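Local coordinates for protein AT-less polyketide synthase (Streptomyces platensis subsp. rosaceus, PDB 4TKT) that probably extends the growing acyl chain by decarboxylative Claisen condensation, as a ketosynthase domain of isomigrastatin biosynthesis, at residues 413-425 against 431-443. Sequence-based numbering, arbitrary orientation.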
ATOM      1  N   PRO A 413      -3.959  -6.486 -23.205  1.00 71.62           N
ATOM      2  CA  PRO A 413      -5.261  -6.234 -23.835  1.00 74.13           C
ATOM      3  C   PRO A 413      -6.423  -6.916 -23.117  1.00 75.15           C
ATOM      4  O   PRO A 413      -6.283  -8.038 -22.626  1.00 75.46           O
ATOM      5  CB  PRO A 413      -5.080  -6.812 -25.241  1.00 65.13           C
ATOM      6  CG  PRO A 413      -4.083  -7.900 -25.062  1.00 65.75           C
ATOM      7  CD  PRO A 413      -3.136  -7.419 -23.995  1.00 68.92           C
ATOM      8  N   ARG A 414      -7.562  -6.232 -23.063  1.00 72.95           N
ATOM      9  CA  ARG A 414      -8.765  -6.787 -22.456  1.00 71.60           C
ATOM     10  C   ARG A 414      -9.521  -7.653 -23.457  1.00 81.63           C
ATOM     11  O   ARG A 414      -9.724  -7.253 -24.603  1.00 91.38           O
ATOM     12  CB  ARG A 414      -9.672  -5.668 -21.936  1.00 64.82           C
ATOM     13  CG  ARG A 414     -10.938  -6.164 -21.254  1.00 65.80           C
ATOM     14  CD  ARG A 414     -11.834  -5.010 -20.826  1.00 72.27           C
ATOM     15  NE  ARG A 414     -11.141  -4.059 -19.960  1.00 78.33           N
ATOM     16  CZ  ARG A 414     -11.084  -4.152 -18.634  1.00 83.22           C
ATOM     17  NH1 ARG A 414     -11.678  -5.161 -18.011  1.00 84.73           N
ATOM     18  NH2 ARG A 414     -10.430  -3.237 -17.931  1.00 83.87           N
ATOM     19  N   THR A 415      -9.932  -8.841 -23.025  1.00 81.83           N
ATOM     20  CA  THR A 415     -10.704  -9.733 -23.882  1.00 83.21           C
ATOM     21  C   THR A 415     -12.188  -9.397 -23.798  1.00 84.64           C
ATOM     22  O   THR A 415     -12.835  -9.656 -22.782  1.00 79.43           O
ATOM     23  CB  THR A 415     -10.495 -11.211 -23.507  1.00 79.37           C
ATOM     24  OG1 THR A 415      -9.110 -11.551 -23.641  1.00 79.67           O
ATOM     25  CG2 THR A 415     -11.321 -12.109 -24.415  1.00 77.51           C
ATOM     26  N   GLY A 416     -12.718  -8.818 -24.874  1.00 87.44           N
ATOM     27  CA  GLY A 416     -14.105  -8.391 -24.916  1.00 72.28           C
ATOM     28  C   GLY A 416     -14.411  -7.406 -23.806  1.00 85.60           C
ATOM     29  O   GLY A 416     -13.737  -6.386 -23.664  1.00 86.11           O
ATOM     30  N   THR A 417     -15.430  -7.717 -23.011  1.00 82.72           N
ATOM     31  CA  THR A 417     -15.757  -6.914 -21.841  1.00 81.73           C
ATOM     32  C   THR A 417     -15.450  -7.692 -20.566  1.00 80.29           C
ATOM     33  O   THR A 417     -15.848  -7.293 -19.472  1.00 78.26           O
ATOM     34  CB  THR A 417     -17.237  -6.486 -21.838  1.00 83.60           C
ATOM     35  OG1 THR A 417     -18.074  -7.646 -21.942  1.00 88.12           O
ATOM     36  CG2 THR A 417     -17.527  -5.551 -23.002  1.00 83.10           C
ATOM     37  N   ARG A 418     -14.737  -8.804 -20.720  1.00 80.22           N
ATOM     38  CA  ARG A 418     -14.384  -9.657 -19.588  1.00 72.90           C
ATOM     39  C   ARG A 418     -13.229  -9.059 -18.787  1.00 66.04           C
ATOM     40  O   ARG A 418     -12.220  -8.642 -19.360  1.00 60.14           O
ATOM     41  CB  ARG A 418     -14.024 -11.064 -20.071  1.00 63.07           C
ATOM     42  N   PRO A 419     -13.377  -9.019 -17.454  1.00 59.80           N
ATOM     43  CA  PRO A 419     -12.362  -8.442 -16.566  1.00 58.42           C
ATOM     44  C   PRO A 419     -11.008  -9.113 -16.731  1.00 58.40           C
ATOM     45  O   PRO A 419     -10.951 -10.326 -16.941  1.00 59.66           O
ATOM     46  CB  PRO A 419     -12.925  -8.703 -15.165  1.00 53.68           C
ATOM     47  CG  PRO A 419     -14.385  -8.897 -15.364  1.00 55.34           C
ATOM     48  CD  PRO A 419     -14.524  -9.555 -16.701  1.00 59.31           C
ATOM     49  N   ARG A 420      -9.936  -8.332 -16.656  1.00 57.48           N
ATOM     50  CA  ARG A 420      -8.594  -8.895 -16.624  1.00 53.45           C
ATOM     51  C   ARG A 420      -8.424  -9.672 -15.324  1.00 50.23           C
ATOM     52  O   ARG A 420      -8.860  -9.221 -14.269  1.00 48.91           O
ATOM     53  CB  ARG A 420      -7.536  -7.797 -16.757  1.00 51.97           C
ATOM     54  CG  ARG A 420      -7.306  -7.333 -18.188  1.00 54.20           C
ATOM     55  CD  ARG A 420      -6.279  -6.214 -18.262  1.00 53.73           C
ATOM     56  NE  ARG A 420      -6.908  -4.897 -18.278  1.00 64.34           N
ATOM     57  CZ  ARG A 420      -7.056  -4.152 -19.370  1.00 70.96           C
ATOM     58  NH1 ARG A 420      -7.641  -2.966 -19.293  1.00 74.09           N
ATOM     59  NH2 ARG A 420      -6.614  -4.593 -20.540  1.00 76.25           N
ATOM     60  N   LEU A 421      -7.807 -10.846 -15.408  1.00 49.92           N
ATOM     61  CA  LEU A 421      -7.720 -11.744 -14.262  1.00 48.11           C
ATOM     62  C   LEU A 421      -6.271 -11.997 -13.859  1.00 46.54           C
ATOM     63  O   LEU A 421      -5.425 -12.294 -14.703  1.00 53.41           O
ATOM     64  CB  LEU A 421      -8.420 -13.065 -14.580  1.00 49.23           C
ATOM     65  CG  LEU A 421      -8.773 -13.979 -13.409  1.00 56.14           C
ATOM     66  CD1 LEU A 421      -9.648 -13.250 -12.407  1.00 57.50           C
ATOM     67  CD2 LEU A 421      -9.471 -15.229 -13.918  1.00 57.73           C
ATOM     68  N   GLY A 422      -5.987 -11.879 -12.566  1.00 44.41           N
ATOM     69  CA  GLY A 422      -4.631 -12.035 -12.078  1.00 42.90           C
ATOM     70  C   GLY A 422      -4.515 -12.884 -10.827  1.00 41.13           C
ATOM     71  O   GLY A 422      -5.482 -13.061 -10.086  1.00 40.66           O
ATOM     72  N   GLY A 423      -3.317 -13.412 -10.597  1.00 40.24           N
ATOM     73  CA  GLY A 423      -3.033 -14.209  -9.418  1.00 45.02           C
ATOM     74  C   GLY A 423      -1.805 -13.703  -8.686  1.00 45.71           C
ATOM     75  O   GLY A 423      -0.869 -13.190  -9.300  1.00 49.39           O
ATOM     76  N   LEU A 424      -1.804 -13.852  -7.367  1.00 35.30           N
ATOM     77  CA  LEU A 424      -0.729 -13.318  -6.540  1.00 33.75           C
ATOM     78  C   LEU A 424      -0.328 -14.309  -5.455  1.00 34.94           C
ATOM     79  O   LEU A 424      -1.163 -14.738  -4.659  1.00 38.01           O
ATOM     80  CB  LEU A 424      -1.163 -11.991  -5.916  1.00 33.02           C
ATOM     81  CG  LEU A 424      -0.292 -11.377  -4.821  1.00 38.50           C
ATOM     82  CD1 LEU A 424       1.061 -10.956  -5.368  1.00 43.91           C
ATOM     83  CD2 LEU A 424      -1.009 -10.194  -4.193  1.00 36.82           C
ATOM     84  N   SER A 425       0.952 -14.668  -5.425  1.00 32.05           N
ATOM     85  CA  SER A 425       1.451 -15.642  -4.457  1.00 34.44           C
ATOM     86  C   SER A 425       2.435 -15.034  -3.462  1.00 31.17           C
ATOM     87  O   SER A 425       3.192 -14.123  -3.794  1.00 34.17           O
ATOM     88  CB  SER A 425       2.120 -16.814  -5.176  1.00 31.93           C
ATOM     89  OG  SER A 425       1.206 -17.492  -6.017  1.00 37.45           O
ATOM     90  N   GLY A 431       6.966 -21.744   6.019  1.00 26.67           N
ATOM     91  CA  GLY A 431       6.055 -22.715   5.442  1.00 23.29           C
ATOM     92  C   GLY A 431       4.644 -22.221   5.182  1.00 23.31           C
ATOM     93  O   GLY A 431       3.872 -22.890   4.497  1.00 28.51           O
ATOM     94  N   SER A 432       4.292 -21.061   5.729  1.00 27.11           N
ATOM     95  CA  SER A 432       2.968 -20.493   5.497  1.00 27.31           C
ATOM     96  C   SER A 432       2.855 -19.965   4.074  1.00 27.91           C
ATOM     97  O   SER A 432       3.663 -19.146   3.640  1.00 31.62           O
ATOM     98  CB  SER A 432       2.668 -19.373   6.495  1.00 27.15           C
ATOM     99  OG  SER A 432       2.508 -19.877   7.809  1.00 33.95           O
ATOM    100  N   ASN A 433       1.847 -20.438   3.351  1.00 28.21           N
ATOM    101  CA  ASN A 433       1.632 -20.014   1.975  1.00 28.88           C
ATOM    102  C   ASN A 433       0.315 -19.274   1.800  1.00 35.54           C
ATOM    103  O   ASN A 433      -0.625 -19.461   2.572  1.00 42.00           O
ATOM    104  CB  ASN A 433       1.671 -21.218   1.037  1.00 29.22           C
ATOM    105  CG  ASN A 433       2.948 -22.014   1.167  1.00 33.98           C
ATOM    106  OD1 ASN A 433       4.024 -21.454   1.375  1.00 36.26           O
ATOM    107  ND2 ASN A 433       2.837 -23.332   1.049  1.00 28.94           N
ATOM    108  N   ALA A 434       0.247 -18.434   0.774  1.00 29.73           N
ATOM    109  CA  ALA A 434      -0.971 -17.697   0.483  1.00 36.90           C
ATOM    110  C   ALA A 434      -1.081 -17.379  -1.001  1.00 37.56           C
ATOM    111  O   ALA A 434      -0.078 -17.133  -1.672  1.00 36.29           O
ATOM    112  CB  ALA A 434      -1.028 -16.417   1.306  1.00 29.79           C
ATOM    113  N   HIS A 435      -2.308 -17.396  -1.511  1.00 31.38           N
ATOM    114  CA  HIS A 435      -2.571 -16.986  -2.882  1.00 32.26           C
ATOM    115  C   HIS A 435      -3.846 -16.156  -2.939  1.00 36.51           C
ATOM    116  O   HIS A 435      -4.840 -16.480  -2.289  1.00 33.55           O
ATOM    117  CB  HIS A 435      -2.682 -18.197  -3.807  1.00 32.83           C
ATOM    118  CG  HIS A 435      -2.672 -17.847  -5.262  1.00 39.04           C
ATOM    119  ND1 HIS A 435      -1.507 -17.685  -5.981  1.00 34.18           N
ATOM    120  CD2 HIS A 435      -3.685 -17.623  -6.133  1.00 41.04           C
ATOM    121  CE1 HIS A 435      -1.802 -17.380  -7.232  1.00 35.18           C
ATOM    122  NE2 HIS A 435      -3.117 -17.335  -7.351  1.00 35.49           N
ATOM    123  N   VAL A 436      -3.806 -15.075  -3.711  1.00 35.65           N
ATOM    124  CA  VAL A 436      -4.946 -14.177  -3.837  1.00 33.42           C
ATOM    125  C   VAL A 436      -5.316 -14.005  -5.305  1.00 37.52           C
ATOM    126  O   VAL A 436      -4.443 -13.855  -6.159  1.00 40.28           O
ATOM    127  CB  VAL A 436      -4.647 -12.803  -3.203  1.00 33.01           C
ATOM    128  CG1 VAL A 436      -5.785 -11.834  -3.454  1.00 33.63           C
ATOM    129  CG2 VAL A 436      -4.409 -12.955  -1.713  1.00 38.28           C
ATOM    130  N   VAL A 437      -6.614 -14.044  -5.593  1.00 36.88           N
ATOM    131  CA  VAL A 437      -7.109 -13.915  -6.959  1.00 36.58           C
ATOM    132  C   VAL A 437      -7.849 -12.599  -7.158  1.00 40.54           C
ATOM    133  O   VAL A 437      -8.859 -12.345  -6.503  1.00 38.67           O
ATOM    134  CB  VAL A 437      -8.053 -15.072  -7.322  1.00 36.69           C
ATOM    135  CG1 VAL A 437      -8.536 -14.929  -8.755  1.00 41.87           C
ATOM    136  CG2 VAL A 437      -7.361 -16.405  -7.112  1.00 39.14           C
ATOM    137  N   VAL A 438      -7.348 -11.763  -8.065  1.00 42.31           N
ATOM    138  CA  VAL A 438      -7.962 -10.460  -8.304  1.00 41.70           C
ATOM    139  C   VAL A 438      -8.348 -10.244  -9.768  1.00 39.57           C
ATOM    140  O   VAL A 438      -7.714 -10.767 -10.683  1.00 41.05           O
ATOM    141  CB  VAL A 438      -7.032  -9.300  -7.863  1.00 41.86           C
ATOM    142  CG1 VAL A 438      -6.624  -9.463  -6.410  1.00 39.14           C
ATOM    143  CG2 VAL A 438      -5.804  -9.220  -8.749  1.00 37.21           C
ATOM    144  N   GLU A 439      -9.409  -9.475  -9.968  1.00 39.06           N
ATOM    145  CA  GLU A 439      -9.807  -9.022 -11.292  1.00 44.54           C
ATOM    146  C   GLU A 439     -10.141  -7.537 -11.220  1.00 49.90           C
ATOM    147  O   GLU A 439     -10.524  -7.040 -10.160  1.00 57.55           O
ATOM    148  CB  GLU A 439     -11.006  -9.818 -11.808  1.00 49.28           C
ATOM    149  CG  GLU A 439     -12.257  -9.665 -10.955  1.00 59.24           C
ATOM    150  CD  GLU A 439     -13.477 -10.321 -11.575  1.00 70.68           C
ATOM    151  OE1 GLU A 439     -13.321 -11.055 -12.575  1.00 75.55           O
ATOM    152  OE2 GLU A 439     -14.595 -10.102 -11.060  1.00 72.69           O
ATOM    153  N   ASP A 440      -9.994  -6.818 -12.328  1.00 46.47           N
ATOM    154  CA  ASP A 440     -10.372  -5.410 -12.326  1.00 47.03           C
ATOM    155  C   ASP A 440     -11.887  -5.272 -12.429  1.00 45.86           C
ATOM    156  O   ASP A 440     -12.606  -6.265 -12.545  1.00 44.77           O
ATOM    157  CB  ASP A 440      -9.677  -4.637 -13.454  1.00 50.19           C
ATOM    158  CG  ASP A 440      -9.871  -5.272 -14.812  1.00 58.29           C
ATOM    159  OD1 ASP A 440     -10.617  -6.269 -14.914  1.00 65.92           O
ATOM    160  OD2 ASP A 440      -9.278  -4.760 -15.785  1.00 58.53           O
ATOM    161  N   TYR A 441     -12.367  -4.036 -12.382  1.00 47.42           N
ATOM    162  CA  TYR A 441     -13.798  -3.777 -12.335  1.00 51.78           C
ATOM    163  C   TYR A 441     -14.316  -3.207 -13.651  1.00 58.14           C
ATOM    164  O   TYR A 441     -13.629  -2.433 -14.320  1.00 57.58           O
ATOM    165  CB  TYR A 441     -14.113  -2.824 -11.180  1.00 50.61           C
ATOM    166  CG  TYR A 441     -15.561  -2.397 -11.095  1.00 50.62           C
ATOM    167  CD1 TYR A 441     -16.550  -3.294 -10.705  1.00 42.01           C
ATOM    168  CD2 TYR A 441     -15.937  -1.091 -11.389  1.00 51.42           C
ATOM    169  CE1 TYR A 441     -17.876  -2.903 -10.623  1.00 48.98           C
ATOM    170  CE2 TYR A 441     -17.260  -0.692 -11.308  1.00 42.64           C
ATOM    171  CZ  TYR A 441     -18.223  -1.600 -10.927  1.00 51.18           C
ATOM    172  OH  TYR A 441     -19.538  -1.205 -10.847  1.00 57.96           O
ATOM    173  N   VAL A 442     -15.530  -3.605 -14.017  1.00 65.14           N
ATOM    174  CA  VAL A 442     -16.191  -3.093 -15.212  1.00 69.62           C
ATOM    175  C   VAL A 442     -17.607  -2.621 -14.885  1.00 73.62           C
ATOM    176  O   VAL A 442     -18.461  -3.419 -14.498  1.00 76.07           O
ATOM    177  CB  VAL A 442     -16.255  -4.157 -16.325  1.00 64.80           C
ATOM    178  CG1 VAL A 442     -17.076  -3.644 -17.502  1.00 70.18           C
ATOM    179  CG2 VAL A 442     -14.854  -4.551 -16.772  1.00 53.03           C
ATOM    180  N   GLU A 443     -17.850  -1.323 -15.039  1.00 69.66           N
ATOM    181  CA  GLU A 443     -19.164  -0.753 -14.757  1.00 64.71           C
ATOM    182  C   GLU A 443     -20.175  -1.130 -15.836  1.00 67.72           C
ATOM    183  O   GLU A 443     -20.918  -2.101 -15.693  1.00 69.52           O
ATOM    184  CB  GLU A 443     -19.072   0.769 -14.632  1.00 60.03           C
TER
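D440 OD2 is gripped by two arginines of 413-425: R414 NH2, the closer at 2.9 Å, and R420 NE at 3.4 Å, both salt bridges though weak as hydrogen bonds. The planes separate the two: the R414 guanidinium lies within 15° of the carboxylate plane, whereas that of R420 is turned 62° from it. R414 reaches the acid because CG stands anti to the backbone N (chi1 -179°) and the chain bends at chi3. OD1 accepts a weak bond from R420 N, and D440 N in turn donates to R420 O, in its carbonyl plane, at 3.3 Å, so this aspartate closes the end of the strand pair through both side chain and backbone. A glycerol, probably from crystallisation, bonds to both arginines.

From there strands 421-425 and 432-439 run antiparallel. G422 and V438 exchange both backbone bonds, as do L424 and V436; V436 N to L424 O, at 2.8 Å, is short and nearly straight. Near the other end, S425 OG meets H435 ND1 in the ring plane at 2.7 Å, with the donor unassigned, while L424 O sits over one face of that imidazole. The imidazole reaches over the glycine at 423, with H435 NE2 3.7 Å from G423 CA.

L421, V437 and H435 face helix 294-308 and its following loop, whereas L424 and V438 pack on L374 of helix 366-380. Helices on both faces of this central beta hairpin are characteristic of the C-terminal half of the thiolase fold of ketosynthases.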